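Side-chain contacts in peptide ABC transporter permease (Staphylococcus hominis, PDB 6EXS), which probably couples the uptake of peptides, including the thioalcohol-conjugated peptide precursors of human axillary malodour, to the proton gradient across the bacterial membrane: residues Leu215-Glu218 and Glu219-Lys222; Leu263-Ile266 and Tyr267-Met271; Thr328-Glu332 and Ala333-Ser337. All coordinates share one frame; numbering follows the deposited sequence.

Interaction 1: residues Leu215-Glu218 and Glu219-Lys222; sequences LSKE and EKRK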
ATOM      1  N   LEU A 215       8.318 -22.630  16.262  1.00 59.51           N
ATOM      2  CA  LEU A 215       9.144 -23.597  15.548  1.00 60.54           C
ATOM      3  C   LEU A 215       9.784 -24.627  16.475  1.00 68.48           C
ATOM      4  O   LEU A 215      10.186 -24.302  17.598  1.00 68.85           O
ATOM      5  CB  LEU A 215      10.244 -22.878  14.743  1.00 59.68           C
ATOM      6  CG  LEU A 215       9.825 -21.870  13.672  1.00 62.14           C
ATOM      7  CD1 LEU A 215      10.970 -20.979  13.328  1.00 61.93           C
ATOM      8  CD2 LEU A 215       9.363 -22.560  12.408  1.00 64.01           C
ATOM      9  N   SER A 216       9.923 -25.869  15.976  1.00 66.99           N
ATOM     10  CA  SER A 216      10.580 -26.952  16.706  1.00 68.77           C
ATOM     11  C   SER A 216      12.107 -26.753  16.600  1.00 74.81           C
ATOM     12  O   SER A 216      12.547 -25.841  15.893  1.00 73.60           O
ATOM     13  CB  SER A 216      10.155 -28.307  16.145  1.00 72.09           C
ATOM     14  OG  SER A 216      10.586 -28.505  14.808  1.00 78.70           O
ATOM     15  N   LYS A 217      12.910 -27.582  17.303  1.00 73.67           N
ATOM     16  CA  LYS A 217      14.373 -27.493  17.265  1.00 74.32           C
ATOM     17  C   LYS A 217      14.898 -27.770  15.856  1.00 79.15           C
ATOM     18  O   LYS A 217      15.752 -27.026  15.370  1.00 77.60           O
ATOM     19  CB  LYS A 217      15.017 -28.430  18.299  1.00 78.91           C
ATOM     20  CG  LYS A 217      14.758 -28.023  19.752  1.00 97.74           C
ATOM     21  CD  LYS A 217      15.837 -27.090  20.303  1.00109.44           C
ATOM     22  CE  LYS A 217      15.359 -26.286  21.491  1.00120.16           C
ATOM     23  NZ  LYS A 217      14.554 -25.104  21.078  1.00125.78           N
ATOM     24  N   GLU A 218      14.329 -28.792  15.180  1.00 77.84           N
ATOM     25  CA  GLU A 218      14.693 -29.171  13.811  1.00 78.41           C
ATOM     26  C   GLU A 218      14.133 -28.196  12.764  1.00 80.51           C
ATOM     27  O   GLU A 218      14.750 -28.051  11.708  1.00 80.11           O
ATOM     28  CB  GLU A 218      14.343 -30.640  13.487  1.00 81.56           C
ATOM     29  CG  GLU A 218      12.871 -31.012  13.615  1.00 94.98           C
ATOM     30  CD  GLU A 218      12.462 -32.366  13.063  1.00118.10           C
ATOM     31  OE1 GLU A 218      11.243 -32.653  13.069  1.00114.82           O
ATOM     32  OE2 GLU A 218      13.343 -33.137  12.616  1.00110.61           O
ATOM     33  N   GLU A 219      12.990 -27.518  13.058  1.00 75.68           N
ATOM     34  CA  GLU A 219      12.408 -26.501  12.166  1.00 73.69           C
ATOM     35  C   GLU A 219      13.266 -25.235  12.156  1.00 76.04           C
ATOM     36  O   GLU A 219      13.431 -24.631  11.099  1.00 74.70           O
ATOM     37  CB  GLU A 219      10.955 -26.169  12.526  1.00 74.09           C
ATOM     38  CG  GLU A 219       9.951 -27.068  11.824  1.00 83.70           C
ATOM     39  CD  GLU A 219       8.499 -26.638  11.923  1.00 97.31           C
ATOM     40  OE1 GLU A 219       8.037 -26.330  13.045  1.00 82.55           O
ATOM     41  OE2 GLU A 219       7.812 -26.643  10.875  1.00 89.83           O
ATOM     42  N   LYS A 220      13.848 -24.862  13.322  1.00 72.99           N
ATOM     43  CA  LYS A 220      14.755 -23.716  13.473  1.00 72.44           C
ATOM     44  C   LYS A 220      16.012 -23.929  12.612  1.00 79.30           C
ATOM     45  O   LYS A 220      16.492 -22.989  11.971  1.00 78.05           O
ATOM     46  CB  LYS A 220      15.148 -23.505  14.946  1.00 74.67           C
ATOM     47  CG  LYS A 220      14.055 -22.870  15.798  1.00 82.71           C
ATOM     48  CD  LYS A 220      14.542 -22.566  17.207  1.00 89.66           C
ATOM     49  CE  LYS A 220      13.413 -22.439  18.203  1.00 97.05           C
ATOM     50  NZ  LYS A 220      12.953 -23.765  18.703  1.00104.24           N
ATOM     51  N   ARG A 221      16.514 -25.179  12.579  1.00 79.09           N
ATOM     52  CA  ARG A 221      17.682 -25.587  11.796  1.00 80.38           C
ATOM     53  C   ARG A 221      17.340 -25.634  10.292  1.00 84.37           C
ATOM     54  O   ARG A 221      18.148 -25.192   9.472  1.00 83.67           O
ATOM     55  CB  ARG A 221      18.225 -26.947  12.285  1.00 82.62           C
ATOM     56  CG  ARG A 221      18.634 -26.978  13.759  1.00 94.30           C
ATOM     57  CD  ARG A 221      20.120 -27.219  13.956  1.00110.26           C
ATOM     58  NE  ARG A 221      20.878 -25.967  14.013  1.00120.98           N
ATOM     59  CZ  ARG A 221      22.199 -25.888  14.150  1.00134.70           C
ATOM     60  NH1 ARG A 221      22.931 -26.992  14.244  1.00123.31           N
ATOM     61  NH2 ARG A 221      22.799 -24.706  14.191  1.00119.05           N
ATOM     62  N   LYS A 222      16.132 -26.144   9.942  1.00 81.13           N
ATOM     63  CA  LYS A 222      15.637 -26.273   8.565  1.00 80.73           C
ATOM     64  C   LYS A 222      15.444 -24.911   7.896  1.00 82.83           C
ATOM     65  O   LYS A 222      16.093 -24.643   6.882  1.00 82.63           O
ATOM     66  CB  LYS A 222      14.337 -27.109   8.519  1.00 83.42           C
ATOM     67  CG  LYS A 222      13.734 -27.297   7.119  1.00 95.44           C
ATOM     68  CD  LYS A 222      12.360 -27.969   7.163  1.00104.20           C
ATOM     69  CE  LYS A 222      11.231 -26.989   7.382  1.00110.28           C
ATOM     70  NZ  LYS A 222       9.982 -27.671   7.810  1.00118.46           N
TER

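Interaction 2: residues Leu263-Ile266 and Tyr267-Met271; sequences LPII and YFTTM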
ATOM      1  N   LEU A 263       4.324 -15.111  -7.216  1.00 54.50           N
ATOM      2  CA  LEU A 263       3.618 -15.224  -5.933  1.00 53.19           C
ATOM      3  C   LEU A 263       2.104 -15.435  -6.103  1.00 58.26           C
ATOM      4  O   LEU A 263       1.624 -16.412  -5.534  1.00 59.25           O
ATOM      5  CB  LEU A 263       3.927 -14.067  -4.961  1.00 51.48           C
ATOM      6  CG  LEU A 263       5.381 -13.925  -4.495  1.00 54.98           C
ATOM      7  CD1 LEU A 263       5.617 -12.561  -3.908  1.00 53.64           C
ATOM      8  CD2 LEU A 263       5.780 -15.018  -3.518  1.00 55.48           C
ATOM      9  N   PRO A 264       1.338 -14.651  -6.920  1.00 54.50           N
ATOM     10  CA  PRO A 264      -0.096 -14.976  -7.095  1.00 54.31           C
ATOM     11  C   PRO A 264      -0.326 -16.382  -7.673  1.00 58.64           C
ATOM     12  O   PRO A 264      -1.221 -17.084  -7.198  1.00 58.13           O
ATOM     13  CB  PRO A 264      -0.605 -13.890  -8.048  1.00 55.81           C
ATOM     14  CG  PRO A 264       0.414 -12.822  -8.023  1.00 59.24           C
ATOM     15  CD  PRO A 264       1.715 -13.454  -7.704  1.00 55.23           C
ATOM     16  N   ILE A 265       0.497 -16.803  -8.664  1.00 56.20           N
ATOM     17  CA  ILE A 265       0.412 -18.137  -9.274  1.00 57.92           C
ATOM     18  C   ILE A 265       0.637 -19.211  -8.191  1.00 62.48           C
ATOM     19  O   ILE A 265      -0.220 -20.083  -8.034  1.00 62.40           O
ATOM     20  CB  ILE A 265       1.346 -18.312 -10.519  1.00 62.16           C
ATOM     21  CG1 ILE A 265       0.952 -17.331 -11.660  1.00 62.19           C
ATOM     22  CG2 ILE A 265       1.355 -19.786 -11.015  1.00 64.65           C
ATOM     23  CD1 ILE A 265       2.015 -17.096 -12.747  1.00 67.30           C
ATOM     24  N   ILE A 266       1.744 -19.094  -7.408  1.00 58.69           N
ATOM     25  CA  ILE A 266       2.103 -20.007  -6.313  1.00 59.07           C
ATOM     26  C   ILE A 266       0.947 -20.135  -5.305  1.00 63.54           C
ATOM     27  O   ILE A 266       0.630 -21.250  -4.885  1.00 64.10           O
ATOM     28  CB  ILE A 266       3.452 -19.591  -5.645  1.00 61.77           C
ATOM     29  CG1 ILE A 266       4.646 -19.830  -6.605  1.00 63.67           C
ATOM     30  CG2 ILE A 266       3.686 -20.311  -4.297  1.00 62.18           C
ATOM     31  CD1 ILE A 266       5.949 -19.064  -6.248  1.00 70.43           C
ATOM     32  N   TYR A 267       0.300 -19.008  -4.959  1.00 59.58           N
ATOM     33  CA  TYR A 267      -0.806 -18.975  -4.006  1.00 59.35           C
ATOM     34  C   TYR A 267      -2.063 -19.642  -4.533  1.00 61.43           C
ATOM     35  O   TYR A 267      -2.598 -20.511  -3.843  1.00 61.67           O
ATOM     36  CB  TYR A 267      -1.082 -17.548  -3.495  1.00 60.55           C
ATOM     37  CG  TYR A 267      -0.153 -17.156  -2.366  1.00 63.33           C
ATOM     38  CD1 TYR A 267      -0.448 -17.495  -1.046  1.00 65.71           C
ATOM     39  CD2 TYR A 267       1.054 -16.510  -2.618  1.00 63.57           C
ATOM     40  CE1 TYR A 267       0.424 -17.178  -0.007  1.00 66.73           C
ATOM     41  CE2 TYR A 267       1.941 -16.204  -1.590  1.00 63.95           C
ATOM     42  CZ  TYR A 267       1.617 -16.531  -0.284  1.00 73.07           C
ATOM     43  OH  TYR A 267       2.474 -16.222   0.737  1.00 75.09           O
ATOM     44  N   PHE A 268      -2.523 -19.274  -5.746  1.00 56.21           N
ATOM     45  CA  PHE A 268      -3.722 -19.887  -6.323  1.00 56.33           C
ATOM     46  C   PHE A 268      -3.523 -21.385  -6.600  1.00 61.94           C
ATOM     47  O   PHE A 268      -4.437 -22.166  -6.330  1.00 62.42           O
ATOM     48  CB  PHE A 268      -4.237 -19.122  -7.561  1.00 57.65           C
ATOM     49  CG  PHE A 268      -5.029 -17.864  -7.259  1.00 57.26           C
ATOM     50  CD1 PHE A 268      -6.328 -17.939  -6.763  1.00 59.51           C
ATOM     51  CD2 PHE A 268      -4.487 -16.605  -7.497  1.00 57.36           C
ATOM     52  CE1 PHE A 268      -7.056 -16.777  -6.480  1.00 58.86           C
ATOM     53  CE2 PHE A 268      -5.217 -15.445  -7.218  1.00 58.50           C
ATOM     54  CZ  PHE A 268      -6.496 -15.539  -6.712  1.00 56.70           C
ATOM     55  N   THR A 269      -2.317 -21.783  -7.069  1.00 58.77           N
ATOM     56  CA  THR A 269      -1.947 -23.176  -7.353  1.00 60.01           C
ATOM     57  C   THR A 269      -1.986 -24.028  -6.080  1.00 64.48           C
ATOM     58  O   THR A 269      -2.634 -25.072  -6.095  1.00 65.72           O
ATOM     59  CB  THR A 269      -0.611 -23.258  -8.113  1.00 65.83           C
ATOM     60  OG1 THR A 269      -0.708 -22.484  -9.313  1.00 63.88           O
ATOM     61  CG2 THR A 269      -0.211 -24.683  -8.458  1.00 65.70           C
ATOM     62  N   THR A 270      -1.331 -23.572  -4.981  1.00 59.78           N
ATOM     63  CA  THR A 270      -1.298 -24.259  -3.671  1.00 59.70           C
ATOM     64  C   THR A 270      -2.709 -24.513  -3.115  1.00 64.04           C
ATOM     65  O   THR A 270      -2.967 -25.591  -2.580  1.00 65.40           O
ATOM     66  CB  THR A 270      -0.428 -23.468  -2.671  1.00 64.47           C
ATOM     67  OG1 THR A 270       0.899 -23.361  -3.190  1.00 65.90           O
ATOM     68  CG2 THR A 270      -0.381 -24.104  -1.290  1.00 60.00           C
ATOM     69  N   MET A 271      -3.609 -23.522  -3.251  1.00 59.23           N
ATOM     70  CA  MET A 271      -4.985 -23.607  -2.770  1.00 59.12           C
ATOM     71  C   MET A 271      -5.856 -24.538  -3.609  1.00 65.65           C
ATOM     72  O   MET A 271      -6.611 -25.328  -3.039  1.00 65.68           O
ATOM     73  CB  MET A 271      -5.607 -22.215  -2.626  1.00 59.73           C
ATOM     74  CG  MET A 271      -5.098 -21.479  -1.414  1.00 61.62           C
ATOM     75  SD  MET A 271      -6.063 -20.016  -1.010  1.00 64.21           S
ATOM     76  CE  MET A 271      -5.274 -18.814  -2.067  1.00 60.23           C
TER

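Interaction 3: residues Thr328-Glu332 and Ala333-Ser337; sequences TRFGE and ALFQS. With C3H (2-[[(2~{R})-2-azanyl-3-[(3~{S})-3-methyl-1-oxidanyl-hexan-3-yl]sulfanyl-propanoyl]amino]ethanoic acid), chain O.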
ATOM      1  N   THR A 328      -5.810  29.492  -6.156  1.00 51.59           N
ATOM      2  CA  THR A 328      -4.630  29.310  -5.307  1.00 50.66           C
ATOM      3  C   THR A 328      -3.617  28.361  -5.941  1.00 52.32           C
ATOM      4  O   THR A 328      -4.014  27.461  -6.674  1.00 50.82           O
ATOM      5  CB  THR A 328      -5.047  28.887  -3.869  1.00 59.56           C
ATOM      6  OG1 THR A 328      -3.948  29.078  -2.981  1.00 64.79           O
ATOM      7  CG2 THR A 328      -5.567  27.442  -3.777  1.00 51.98           C
ATOM      8  N   ARG A 329      -2.314  28.557  -5.642  1.00 48.97           N
ATOM      9  CA  ARG A 329      -1.219  27.693  -6.100  1.00 47.66           C
ATOM     10  C   ARG A 329      -1.365  26.335  -5.402  1.00 50.05           C
ATOM     11  O   ARG A 329      -1.581  26.286  -4.191  1.00 50.10           O
ATOM     12  CB  ARG A 329       0.135  28.313  -5.743  1.00 47.46           C
ATOM     13  CG  ARG A 329       1.329  27.568  -6.319  1.00 56.83           C
ATOM     14  CD  ARG A 329       2.423  27.385  -5.286  1.00 67.06           C
ATOM     15  NE  ARG A 329       3.237  26.205  -5.580  1.00 78.52           N
ATOM     16  CZ  ARG A 329       3.878  25.480  -4.667  1.00 89.87           C
ATOM     17  NH1 ARG A 329       3.811  25.806  -3.380  1.00 69.94           N
ATOM     18  NH2 ARG A 329       4.589  24.420  -5.034  1.00 77.85           N
ATOM     19  N   PHE A 330      -1.287  25.246  -6.175  1.00 44.84           N
ATOM     20  CA  PHE A 330      -1.391  23.884  -5.669  1.00 43.02           C
ATOM     21  C   PHE A 330       0.012  23.261  -5.600  1.00 45.15           C
ATOM     22  O   PHE A 330       0.682  23.135  -6.624  1.00 46.23           O
ATOM     23  CB  PHE A 330      -2.324  23.052  -6.572  1.00 44.65           C
ATOM     24  CG  PHE A 330      -2.779  21.734  -5.981  1.00 44.99           C
ATOM     25  CD1 PHE A 330      -3.903  21.672  -5.165  1.00 47.68           C
ATOM     26  CD2 PHE A 330      -2.101  20.555  -6.266  1.00 45.82           C
ATOM     27  CE1 PHE A 330      -4.322  20.454  -4.620  1.00 47.97           C
ATOM     28  CE2 PHE A 330      -2.524  19.340  -5.727  1.00 47.92           C
ATOM     29  CZ  PHE A 330      -3.634  19.296  -4.911  1.00 46.44           C
ATOM     30  N   GLY A 331       0.459  22.940  -4.392  1.00 38.78           N
ATOM     31  CA  GLY A 331       1.752  22.311  -4.169  1.00 37.82           C
ATOM     32  C   GLY A 331       1.730  20.867  -4.628  1.00 41.44           C
ATOM     33  O   GLY A 331       0.789  20.131  -4.309  1.00 39.96           O
ATOM     34  N   GLU A 332       2.761  20.456  -5.400  1.00 39.24           N
ATOM     35  CA  GLU A 332       2.896  19.123  -6.015  1.00 38.11           C
ATOM     36  C   GLU A 332       2.705  17.966  -5.042  1.00 40.89           C
ATOM     37  O   GLU A 332       2.134  16.961  -5.457  1.00 40.67           O
ATOM     38  CB  GLU A 332       4.205  18.964  -6.814  1.00 39.63           C
ATOM     39  CG  GLU A 332       5.487  19.184  -6.027  1.00 48.22           C
ATOM     40  CD  GLU A 332       6.043  20.593  -6.038  1.00 63.69           C
ATOM     41  OE1 GLU A 332       5.323  21.526  -5.617  1.00 49.87           O
ATOM     42  OE2 GLU A 332       7.224  20.757  -6.420  1.00 62.75           O
ATOM     43  N   ALA A 333       3.122  18.107  -3.757  1.00 37.07           N
ATOM     44  CA  ALA A 333       2.945  17.038  -2.755  1.00 36.45           C
ATOM     45  C   ALA A 333       1.499  16.872  -2.277  1.00 39.32           C
ATOM     46  O   ALA A 333       1.146  15.794  -1.795  1.00 37.85           O
ATOM     47  CB  ALA A 333       3.878  17.237  -1.571  1.00 37.29           C
ATOM     48  N   LEU A 334       0.650  17.911  -2.461  1.00 36.74           N
ATOM     49  CA  LEU A 334      -0.771  17.891  -2.084  1.00 36.47           C
ATOM     50  C   LEU A 334      -1.626  16.974  -2.964  1.00 39.94           C
ATOM     51  O   LEU A 334      -2.728  16.615  -2.559  1.00 40.76           O
ATOM     52  CB  LEU A 334      -1.360  19.303  -2.012  1.00 37.11           C
ATOM     53  CG  LEU A 334      -1.307  19.941  -0.633  1.00 41.81           C
ATOM     54  CD1 LEU A 334      -0.014  20.669  -0.416  1.00 41.64           C
ATOM     55  CD2 LEU A 334      -2.453  20.894  -0.448  1.00 46.02           C
ATOM     56  N   PHE A 335      -1.107  16.540  -4.131  1.00 35.44           N
ATOM     57  CA  PHE A 335      -1.776  15.562  -4.999  1.00 34.90           C
ATOM     58  C   PHE A 335      -1.999  14.238  -4.245  1.00 38.05           C
ATOM     59  O   PHE A 335      -2.940  13.524  -4.574  1.00 38.45           O
ATOM     60  CB  PHE A 335      -0.916  15.251  -6.231  1.00 36.83           C
ATOM     61  CG  PHE A 335      -0.978  16.238  -7.366  1.00 39.00           C
ATOM     62  CD1 PHE A 335      -2.201  16.627  -7.907  1.00 41.55           C
ATOM     63  CD2 PHE A 335       0.186  16.706  -7.963  1.00 41.24           C
ATOM     64  CE1 PHE A 335      -2.256  17.513  -8.985  1.00 42.90           C
ATOM     65  CE2 PHE A 335       0.129  17.583  -9.050  1.00 44.33           C
ATOM     66  CZ  PHE A 335      -1.089  17.990  -9.543  1.00 42.51           C
ATOM     67  N   GLN A 336      -1.121  13.916  -3.249  1.00 32.84           N
ATOM     68  CA  GLN A 336      -1.155  12.704  -2.401  1.00 31.38           C
ATOM     69  C   GLN A 336      -2.247  12.728  -1.316  1.00 34.92           C
ATOM     70  O   GLN A 336      -2.570  11.675  -0.753  1.00 34.31           O
ATOM     71  CB  GLN A 336       0.213  12.463  -1.723  1.00 31.58           C
ATOM     72  CG  GLN A 336       1.388  12.339  -2.667  1.00 38.43           C
ATOM     73  CD  GLN A 336       1.144  11.250  -3.661  1.00 58.50           C
ATOM     74  OE1 GLN A 336       0.832  11.512  -4.825  1.00 51.91           O
ATOM     75  NE2 GLN A 336       1.219  10.006  -3.197  1.00 57.25           N
ATOM     76  N   SER A 337      -2.750  13.933  -0.994  1.00 31.04           N
ATOM     77  CA  SER A 337      -3.772  14.203   0.010  1.00 30.86           C
ATOM     78  C   SER A 337      -5.194  14.056  -0.553  1.00 36.74           C
ATOM     79  O   SER A 337      -6.138  13.944   0.242  1.00 36.73           O
ATOM     80  CB  SER A 337      -3.585  15.610   0.590  1.00 32.66           C
ATOM     81  OG  SER A 337      -2.427  15.714   1.407  1.00 35.33           O
TER
HETATM   82  O2  C3H O 514      -3.232   4.506   2.576  0.75 69.54           O
HETATM   83  C11 C3H O 514      -4.227   5.039   2.237  0.75 68.31           C
HETATM   84  O3  C3H O 514      -5.383   4.472   2.262  0.75 68.52           O
HETATM   85  C10 C3H O 514      -4.311   6.426   1.672  0.75 66.90           C
HETATM   86  N1  C3H O 514      -3.111   6.833   0.981  0.75 65.30           N
HETATM   87  C9  C3H O 514      -2.915   6.544  -0.295  0.75 65.79           C
HETATM   88  O1  C3H O 514      -3.062   5.421  -0.755  0.75 68.68           O
HETATM   89  C8  C3H O 514      -2.513   7.647  -1.217  0.75 63.57           C
HETATM   90  N   C3H O 514      -2.049   8.782  -0.432  0.75 63.93           N
HETATM   91  C7  C3H O 514      -1.370   7.204  -2.132  0.75 63.34           C
HETATM   92  S   C3H O 514      -1.789   6.757  -3.838  0.75 63.64           S
HETATM   93  C3  C3H O 514      -2.380   8.245  -4.810  0.75 55.14           C
HETATM   94  C4  C3H O 514      -1.191   9.162  -4.938  0.75 52.12           C
HETATM   95  C5  C3H O 514      -3.591   8.824  -4.066  0.75 51.07           C
HETATM   96  C6  C3H O 514      -4.117  10.161  -4.538  0.75 46.34           C
HETATM   97  O   C3H O 514      -4.036  11.138  -3.554  0.75 41.31           O
HETATM   98  C2  C3H O 514      -2.856   7.834  -6.201  0.75 54.02           C
HETATM   99  C1  C3H O 514      -4.323   8.099  -6.495  0.75 51.79           C
HETATM  100  C   C3H O 514      -4.691   7.674  -7.890  0.75 50.23           C

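Interaction 1: residues Leu215-Glu218 and Glu219-Lys222
Leu-215 lays its CB and CD2 against the CB of Glu-219, with CD2 of Leu-215 and CB of Glu-219 3.9 Å apart, and the two side chains cross at about a right angle. The contact belongs to an N-cap, the start of helix 217-243: Ser-216 stands just before the first turn, and its OG accepts the backbone N-H of Glu-219 at 3.1 Å, a bond bent to 143° at the hydrogen. The hydroxyl reaches that N-H because OG sits between the backbone N and the carbonyl carbon (chi1 65°), and there it also lies against CB and CG of Glu-219. Glu-219 OE1 forms a salt bridge with Arg-83 of helix 74-106, while a long salt bridge of 3.9 Å joins Lys-222 NZ to Glu-219 OE2. Leu-215 packs on that same helix, touching Trp-79 and Ile-84, so two residues flanking the cap meet helix 74-106. Regular bonds follow: Lys-220 N gives to Ser-216 O, Lys-222 N to Glu-218 O, and Arg-221 N weakly to Lys-217 O. Lys-217 and Lys-220 run side by side in the same direction, and their like charges probably repel, with the two NZ atoms 3.2 Å apart. Lys-220 is bent at chi4 (82°), and its NZ donates a hydrogen bond to Leu-215 O at 3.0 Å, from above the carbonyl plane.

Interaction 2: residues Leu263-Ile266 and Tyr267-Met271
Tyr-267 sets the edge of its ring against the carbonyl of Leu-263, one turn back, with CD2 3.0 Å from Leu-263 O; the apolar part of the pair is looser, Leu-263 CB lying 4.4 Å from Tyr-267 CD2. Phe-268 brings CD2 to 3.3 Å from Pro-264 O, obliquely to its ring. Among the backbone bonds, Tyr-267 N gives to Leu-263 O and Phe-268 N to Pro-264 O. Helix 249-273, kinked where the proline nitrogen has no bond to the turn before, is consistent with the second of the two helices (HA and HB) that bacterial POT transporters insert between their six-helix bundles. Tyr-267 packs on helix 430-451 and Phe-268 on helix 279-302, while Tyr-267 OH is hydrogen-bonded to a monoolein molecule. Hydroxyl bonds make up the third group. With OG1 beside its own backbone N (chi1 -56°), Thr-269 folds back to give a bond of 2.8 Å from OG1 to Ile-265 O, above the carbonyl plane, and Ile-265 O accepts Thr-269 N as well. Thr-270 does likewise, its OG1 2.7 Å from Ile-266 O, but here OG1 and N of Thr-270 reach that oxygen from opposite faces of the carbonyl plane.

Interaction 3: residues Thr328-Glu332 and Ala333-Ser337
Phe-330 reaches along the chain to Leu-334 and Phe-335, its CB leading into a ring that swings away from the backbone N (chi1 -166°). CD2 comes within 4.1 Å of Phe-335 CE1, and on the other flank CE1 meets Leu-334 CB. CE2 lies 3.5 Å over one face of the Phe-335 ring, near its rim, although the two ring planes are inclined at 52°. At the tip, CZ touches Leu-334 C at 3.6 Å, while Leu-334 CB stands over the face of the Phe-330 ring in a CH-pi contact, 4.1 Å from the centroid. The turn is closed by a hydrogen bond of 2.9 Å from Leu-334 N to Gly-331 O, from above the carbonyl plane. Arg-329 NH2 makes a salt bridge of 3.0 Å to Glu-332 OE1, and Arg-329 also pairs with Asp-174. Gln-170 of helix 147-174 bonds Glu-332 OE1 through NE2 and accepts from Ala-333 N at its OE1. Phe-335, whose ring also meets that of Tyr-403, accepts at O a 2.8 Å bond from the C3H hydroxyl O. Gln-336 O accepts from the ligand amine N, so the backbone of this turn before helix 338-357 lines the peptide-binding pocket of a POT transporter.

How the interactions relate
All three contacts are local ones between side chains a few residues apart, yet they lie in quite separate places in one transporter. Interactions 1 and 2 are found at the start of helix 217-243 and on the kinked helix 249-273, probably the HA-HB pair, with centres about 25 Å apart and nearest atoms about 14 Å apart. Interaction 3 follows later in the chain, on the opposite side of the chain's centre from both: its centre is about 51 Å from that of interaction 1 and about 40 Å from that of interaction 2. Among them, interaction 3 alone holds residues of the ligand pocket, and none of the three touches another.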